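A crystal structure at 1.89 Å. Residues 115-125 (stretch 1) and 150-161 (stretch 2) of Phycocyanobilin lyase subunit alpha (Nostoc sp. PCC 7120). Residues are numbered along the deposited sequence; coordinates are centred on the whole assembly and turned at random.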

ATOM      1  N   LEU A 115      13.868 -13.995 -17.804  1.00 22.66           N
ATOM      2  CA  LEU A 115      14.518 -15.339 -17.740  1.00 22.57           C
ATOM      3  C   LEU A 115      15.894 -15.370 -18.367  1.00 25.42           C
ATOM      4  O   LEU A 115      16.662 -16.256 -18.053  1.00 27.53           O
ATOM      5  CB  LEU A 115      13.636 -16.354 -18.370  1.00 21.13           C
ATOM      6  CG  LEU A 115      12.338 -16.596 -17.637  1.00 24.16           C
ATOM      7  CD1 LEU A 115      11.303 -17.402 -18.356  1.00 25.44           C
ATOM      8  CD2 LEU A 115      12.606 -17.230 -16.306  1.00 28.83           C
ATOM      9  N   LYS A 116      16.220 -14.420 -19.253  1.00 25.73           N
ATOM     10  CA  LYS A 116      17.562 -14.248 -19.816  1.00 28.66           C
ATOM     11  C   LYS A 116      18.011 -15.407 -20.691  1.00 29.82           C
ATOM     12  O   LYS A 116      19.179 -15.579 -20.863  1.00 34.49           O
ATOM     13  CB  LYS A 116      18.708 -14.063 -18.779  1.00 29.54           C
ATOM     14  CG  LYS A 116      18.538 -13.185 -17.623  1.00 35.89           C
ATOM     15  CD  LYS A 116      18.475 -11.761 -17.936  1.00 35.13           C
ATOM     16  CE  LYS A 116      18.178 -10.988 -16.632  1.00 45.09           C
ATOM     17  NZ  LYS A 116      17.143  -9.932 -16.951  1.00 42.96           N
ATOM     18  N   ASP A 117      17.114 -16.173 -21.248  1.00 29.54           N
ATOM     19  CA  ASP A 117      17.465 -17.367 -22.058  1.00 31.35           C
ATOM     20  C   ASP A 117      17.624 -17.019 -23.550  1.00 27.73           C
ATOM     21  O   ASP A 117      16.700 -16.575 -24.241  1.00 21.99           O
ATOM     22  CB  ASP A 117      16.364 -18.392 -21.902  1.00 31.62           C
ATOM     23  CG  ASP A 117      16.746 -19.764 -22.382  1.00 38.92           C
ATOM     24  OD1 ASP A 117      17.485 -19.854 -23.365  1.00 37.37           O
ATOM     25  OD2 ASP A 117      16.233 -20.749 -21.807  1.00 45.22           O
ATOM     26  N   LYS A 118      18.809 -17.294 -24.061  1.00 27.81           N
ATOM     27  CA  LYS A 118      19.161 -16.917 -25.398  1.00 29.93           C
ATOM     28  C   LYS A 118      18.412 -17.710 -26.467  1.00 26.58           C
ATOM     29  O   LYS A 118      18.416 -17.305 -27.634  1.00 24.18           O
ATOM     30  CB  LYS A 118      20.658 -17.117 -25.626  1.00 39.93           C
ATOM     31  CG  LYS A 118      21.178 -16.163 -26.677  1.00 49.90           C
ATOM     32  CD  LYS A 118      22.691 -16.313 -26.817  1.00 61.89           C
ATOM     33  CE  LYS A 118      23.177 -16.038 -28.244  1.00 63.87           C
ATOM     34  NZ  LYS A 118      24.486 -15.314 -28.191  1.00 66.88           N
ATOM     35  N   THR A 119      17.749 -18.787 -26.082  1.00 24.12           N
ATOM     36  CA  THR A 119      16.971 -19.557 -27.070  1.00 26.29           C
ATOM     37  C   THR A 119      15.745 -18.822 -27.658  1.00 23.90           C
ATOM     38  O   THR A 119      15.285 -19.108 -28.748  1.00 19.39           O
ATOM     39  CB  THR A 119      16.596 -20.893 -26.509  1.00 32.15           C
ATOM     40  OG1 THR A 119      15.678 -20.759 -25.459  1.00 38.79           O
ATOM     41  CG2 THR A 119      17.834 -21.550 -25.933  1.00 40.13           C
ATOM     42  N   ALA A 120      15.358 -17.729 -26.990  1.00 22.05           N
ATOM     43  CA  ALA A 120      14.309 -16.842 -27.539  1.00 20.88           C
ATOM     44  C   ALA A 120      14.733 -15.869 -28.639  1.00 20.27           C
ATOM     45  O   ALA A 120      13.914 -15.212 -29.181  1.00 19.70           O
ATOM     46  CB  ALA A 120      13.713 -16.095 -26.413  1.00 21.54           C
ATOM     47  N   ALA A 121      15.999 -15.754 -28.950  1.00 20.15           N
ATOM     48  CA  ALA A 121      16.457 -14.722 -29.895  1.00 19.01           C
ATOM     49  C   ALA A 121      15.806 -14.734 -31.306  1.00 21.27           C
ATOM     50  O   ALA A 121      15.323 -13.716 -31.805  1.00 19.50           O
ATOM     51  CB  ALA A 121      17.961 -14.744 -29.968  1.00 19.96           C
ATOM     52  N   PRO A 122      15.741 -15.881 -31.953  1.00 23.80           N
ATOM     53  CA  PRO A 122      15.131 -15.846 -33.257  1.00 23.99           C
ATOM     54  C   PRO A 122      13.663 -15.386 -33.226  1.00 21.86           C
ATOM     55  O   PRO A 122      13.210 -14.657 -34.099  1.00 24.06           O
ATOM     56  CB  PRO A 122      15.198 -17.342 -33.717  1.00 25.81           C
ATOM     57  CG  PRO A 122      16.347 -17.912 -32.890  1.00 28.11           C
ATOM     58  CD  PRO A 122      16.292 -17.221 -31.586  1.00 26.09           C
ATOM     59  N   ALA A 123      12.885 -15.839 -32.250  1.00 21.07           N
ATOM     60  CA  ALA A 123      11.503 -15.465 -32.232  1.00 23.45           C
ATOM     61  C   ALA A 123      11.337 -13.964 -31.894  1.00 23.02           C
ATOM     62  O   ALA A 123      10.467 -13.285 -32.451  1.00 23.16           O
ATOM     63  CB  ALA A 123      10.747 -16.294 -31.265  1.00 26.68           C
ATOM     64  N   LEU A 124      12.180 -13.461 -31.006  1.00 21.41           N
ATOM     65  CA  LEU A 124      12.220 -12.007 -30.708  1.00 21.54           C
ATOM     66  C   LEU A 124      12.617 -11.241 -31.909  1.00 21.17           C
ATOM     67  O   LEU A 124      12.009 -10.227 -32.199  1.00 19.99           O
ATOM     68  CB  LEU A 124      13.144 -11.701 -29.570  1.00 18.96           C
ATOM     69  CG  LEU A 124      12.620 -12.290 -28.246  1.00 22.48           C
ATOM     70  CD1 LEU A 124      13.717 -12.355 -27.198  1.00 20.73           C
ATOM     71  CD2 LEU A 124      11.442 -11.493 -27.735  1.00 20.74           C
ATOM     72  N   ILE A 125      13.622 -11.738 -32.627  1.00 21.81           N
ATOM     73  CA  ILE A 125      14.077 -11.058 -33.871  1.00 22.00           C
ATOM     74  C   ILE A 125      13.015 -10.931 -34.949  1.00 21.88           C
ATOM     75  O   ILE A 125      12.831  -9.899 -35.569  1.00 22.83           O
ATOM     76  CB  ILE A 125      15.340 -11.713 -34.385  1.00 23.01           C
ATOM     77  CG1 ILE A 125      16.510 -11.278 -33.484  1.00 24.96           C
ATOM     78  CG2 ILE A 125      15.677 -11.309 -35.826  1.00 25.48           C
ATOM     79  CD1 ILE A 125      17.802 -12.047 -33.774  1.00 28.96           C
ATOM     80  N   ALA A 150       9.524  -4.201 -24.921  1.00 18.48           N
ATOM     81  CA  ALA A 150       9.887  -5.480 -24.286  1.00 19.43           C
ATOM     82  C   ALA A 150      10.731  -6.303 -25.158  1.00 17.03           C
ATOM     83  O   ALA A 150      11.655  -6.949 -24.678  1.00 18.60           O
ATOM     84  CB  ALA A 150       8.592  -6.218 -23.970  1.00 20.53           C
ATOM     85  N   VAL A 151      10.523  -6.296 -26.452  1.00 15.24           N
ATOM     86  CA  VAL A 151      11.322  -7.123 -27.349  1.00 17.77           C
ATOM     87  C   VAL A 151      12.792  -6.651 -27.380  1.00 20.34           C
ATOM     88  O   VAL A 151      13.755  -7.451 -27.352  1.00 16.80           O
ATOM     89  CB  VAL A 151      10.761  -7.124 -28.794  1.00 17.98           C
ATOM     90  CG1 VAL A 151      11.763  -7.631 -29.816  1.00 18.24           C
ATOM     91  CG2 VAL A 151       9.435  -7.930 -28.854  1.00 18.29           C
ATOM     92  N   LEU A 152      12.949  -5.355 -27.482  1.00 18.24           N
ATOM     93  CA  LEU A 152      14.311  -4.786 -27.517  1.00 18.93           C
ATOM     94  C   LEU A 152      15.005  -5.059 -26.160  1.00 18.20           C
ATOM     95  O   LEU A 152      16.137  -5.456 -26.126  1.00 20.36           O
ATOM     96  CB  LEU A 152      14.223  -3.279 -27.728  1.00 19.10           C
ATOM     97  CG  LEU A 152      13.815  -2.889 -29.175  1.00 20.17           C
ATOM     98  CD1 LEU A 152      13.322  -1.481 -29.221  1.00 20.33           C
ATOM     99  CD2 LEU A 152      14.869  -3.246 -30.214  1.00 23.48           C
ATOM    100  N   GLU A 153      14.334  -4.792 -25.080  1.00 20.83           N
ATOM    101  CA  GLU A 153      14.906  -5.055 -23.764  1.00 23.19           C
ATOM    102  C   GLU A 153      15.278  -6.520 -23.691  1.00 22.02           C
ATOM    103  O   GLU A 153      16.379  -6.871 -23.224  1.00 21.64           O
ATOM    104  CB  GLU A 153      13.898  -4.758 -22.685  1.00 25.79           C
ATOM    105  CG  GLU A 153      13.772  -3.289 -22.446  1.00 28.76           C
ATOM    106  CD  GLU A 153      12.880  -2.957 -21.279  1.00 41.68           C
ATOM    107  OE1 GLU A 153      12.138  -3.848 -20.773  1.00 43.55           O
ATOM    108  OE2 GLU A 153      12.908  -1.776 -20.871  1.00 41.38           O
ATOM    109  N   ALA A 154      14.367  -7.404 -24.133  1.00 18.19           N
ATOM    110  CA  ALA A 154      14.696  -8.834 -24.065  1.00 18.12           C
ATOM    111  C   ALA A 154      15.939  -9.246 -24.868  1.00 18.84           C
ATOM    112  O   ALA A 154      16.785 -10.047 -24.423  1.00 20.10           O
ATOM    113  CB  ALA A 154      13.497  -9.640 -24.507  1.00 17.82           C
ATOM    114  N   LEU A 155      16.118  -8.655 -26.047  1.00 18.97           N
ATOM    115  CA  LEU A 155      17.233  -8.980 -26.902  1.00 18.95           C
ATOM    116  C   LEU A 155      18.553  -8.494 -26.276  1.00 20.25           C
ATOM    117  O   LEU A 155      19.553  -9.215 -26.336  1.00 18.76           O
ATOM    118  CB  LEU A 155      17.110  -8.331 -28.296  1.00 19.51           C
ATOM    119  CG  LEU A 155      16.063  -9.042 -29.149  1.00 19.70           C
ATOM    120  CD1 LEU A 155      15.731  -8.177 -30.319  1.00 20.54           C
ATOM    121  CD2 LEU A 155      16.517 -10.395 -29.596  1.00 20.17           C
ATOM    122  N   GLY A 156      18.494  -7.360 -25.606  1.00 18.93           N
ATOM    123  CA  GLY A 156      19.648  -6.941 -24.799  1.00 22.72           C
ATOM    124  C   GLY A 156      20.022  -7.859 -23.681  1.00 24.24           C
ATOM    125  O   GLY A 156      21.225  -8.245 -23.506  1.00 22.53           O
ATOM    126  N   ALA A 157      18.992  -8.259 -22.956  1.00 23.91           N
ATOM    127  CA  ALA A 157      19.155  -9.098 -21.751  1.00 23.99           C
ATOM    128  C   ALA A 157      19.656 -10.462 -22.061  1.00 27.17           C
ATOM    129  O   ALA A 157      20.386 -11.001 -21.271  1.00 25.02           O
ATOM    130  CB  ALA A 157      17.882  -9.190 -20.922  1.00 25.85           C
ATOM    131  N   ILE A 158      19.301 -11.021 -23.200  1.00 23.13           N
ATOM    132  CA  ILE A 158      19.771 -12.334 -23.573  1.00 26.24           C
ATOM    133  C   ILE A 158      21.063 -12.336 -24.340  1.00 31.07           C
ATOM    134  O   ILE A 158      21.521 -13.410 -24.765  1.00 32.61           O
ATOM    135  CB  ILE A 158      18.704 -13.162 -24.286  1.00 24.83           C
ATOM    136  CG1 ILE A 158      18.516 -12.659 -25.722  1.00 24.26           C
ATOM    137  CG2 ILE A 158      17.424 -13.153 -23.457  1.00 27.23           C
ATOM    138  CD1 ILE A 158      17.398 -13.259 -26.488  1.00 22.95           C
ATOM    139  N   GLY A 159      21.667 -11.176 -24.562  1.00 25.69           N
ATOM    140  CA  GLY A 159      22.952 -11.137 -25.219  1.00 27.85           C
ATOM    141  C   GLY A 159      22.918 -11.452 -26.715  1.00 32.13           C
ATOM    142  O   GLY A 159      23.895 -11.947 -27.251  1.00 28.29           O
ATOM    143  N   ALA A 160      21.838 -11.092 -27.431  1.00 25.95           N
ATOM    144  CA  ALA A 160      21.731 -11.388 -28.840  1.00 25.60           C
ATOM    145  C   ALA A 160      22.454 -10.365 -29.690  1.00 25.92           C
ATOM    146  O   ALA A 160      21.807  -9.465 -30.318  1.00 27.67           O
ATOM    147  CB  ALA A 160      20.265 -11.410 -29.235  1.00 28.28           C
ATOM    148  N   THR A 161      23.772 -10.477 -29.751  1.00 25.21           N
ATOM    149  CA  THR A 161      24.568  -9.520 -30.508  1.00 31.04           C
ATOM    150  C   THR A 161      24.326  -9.467 -32.014  1.00 30.56           C
ATOM    151  O   THR A 161      24.485  -8.419 -32.637  1.00 31.93           O
ATOM    152  CB  THR A 161      26.072  -9.745 -30.253  1.00 32.86           C
ATOM    153  OG1 THR A 161      26.354 -11.134 -30.449  1.00 30.79           O
ATOM    154  CG2 THR A 161      26.401  -9.284 -28.861  1.00 31.15           C
TER

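The centre of this contact is built from two large aliphatic side chains, L124 on one stretch and I158 on the other, each directed toward the opposite stretch along its CA-to-CB bond. They meet tip to tip, L124 CD1 lying 3.9 Å from I158 CD1. Branched hydrocarbon suits such a place: it fills space and asks for no hydrogen-bonding partner, so burying it costs nothing in lost bonds to water. L124 also reaches along the second helix. Its CD1 rests 3.8 Å from A154 CB, its CB lies 3.6 Å from L155 CD2, and its CD2 is 4.2 Å from V151 CG2. A154 points toward the first stretch but carries only a methyl, which leaves room for the leucine to lie against it. L155 sets out sideways, yet its end comes nearer, and CD2 also touches I125 CG1 at 4.0 Å.

L124 and most of its partners lie on two roughly antiparallel helices, while I158 follows directly after the second. The helices make an angle of 151° with a closest axial approach of 10.0 Å. Progress along the first helix therefore means retreat along the second stretch: A121 sits beside A160, and L124 beside V151. In the loop that precedes the first helix, K116 comes beside I158, where the CA atoms of the two residues are 4.8 Å apart.

Toward the end of the second helix, small residues allow close packing. A121 CB lies 3.8 Å from I158 CD1 and 4.1 Å from A160 CB, methyl against methyl. Beyond them the I158 side chain, with chi1 in p, meets main chain: its CG2 is 3.6 Å from K116 C and 3.6 Å from D117 O. G159 follows with positive phi, a conformation that favours glycine, and closes the helix in a Schellman motif through G159 N to G156 O (3.1 Å) and A160 N to L155 O (3.2 Å).

At the exposed edge lie two lysines, whose long methylene chains can cover apolar neighbours while their ammonium groups remain near solvent or polar atoms. K116 CD packs 4.0 Å from A157 CB; K118 CG lies 3.4 Å from I158 O, and K118 NZ approaches G159 O to 3.5 Å. No hydrogen bond crosses between the stretches, so their direct contact rests on packing. The polar bonding stays local: D117, its CB directed away from the second stretch, accepts T119 N at OD1 (2.9 Å) and a weak bond from T119 OG1 to the same OD1 (2.9 Å), bracing the turn that leads into the first helix.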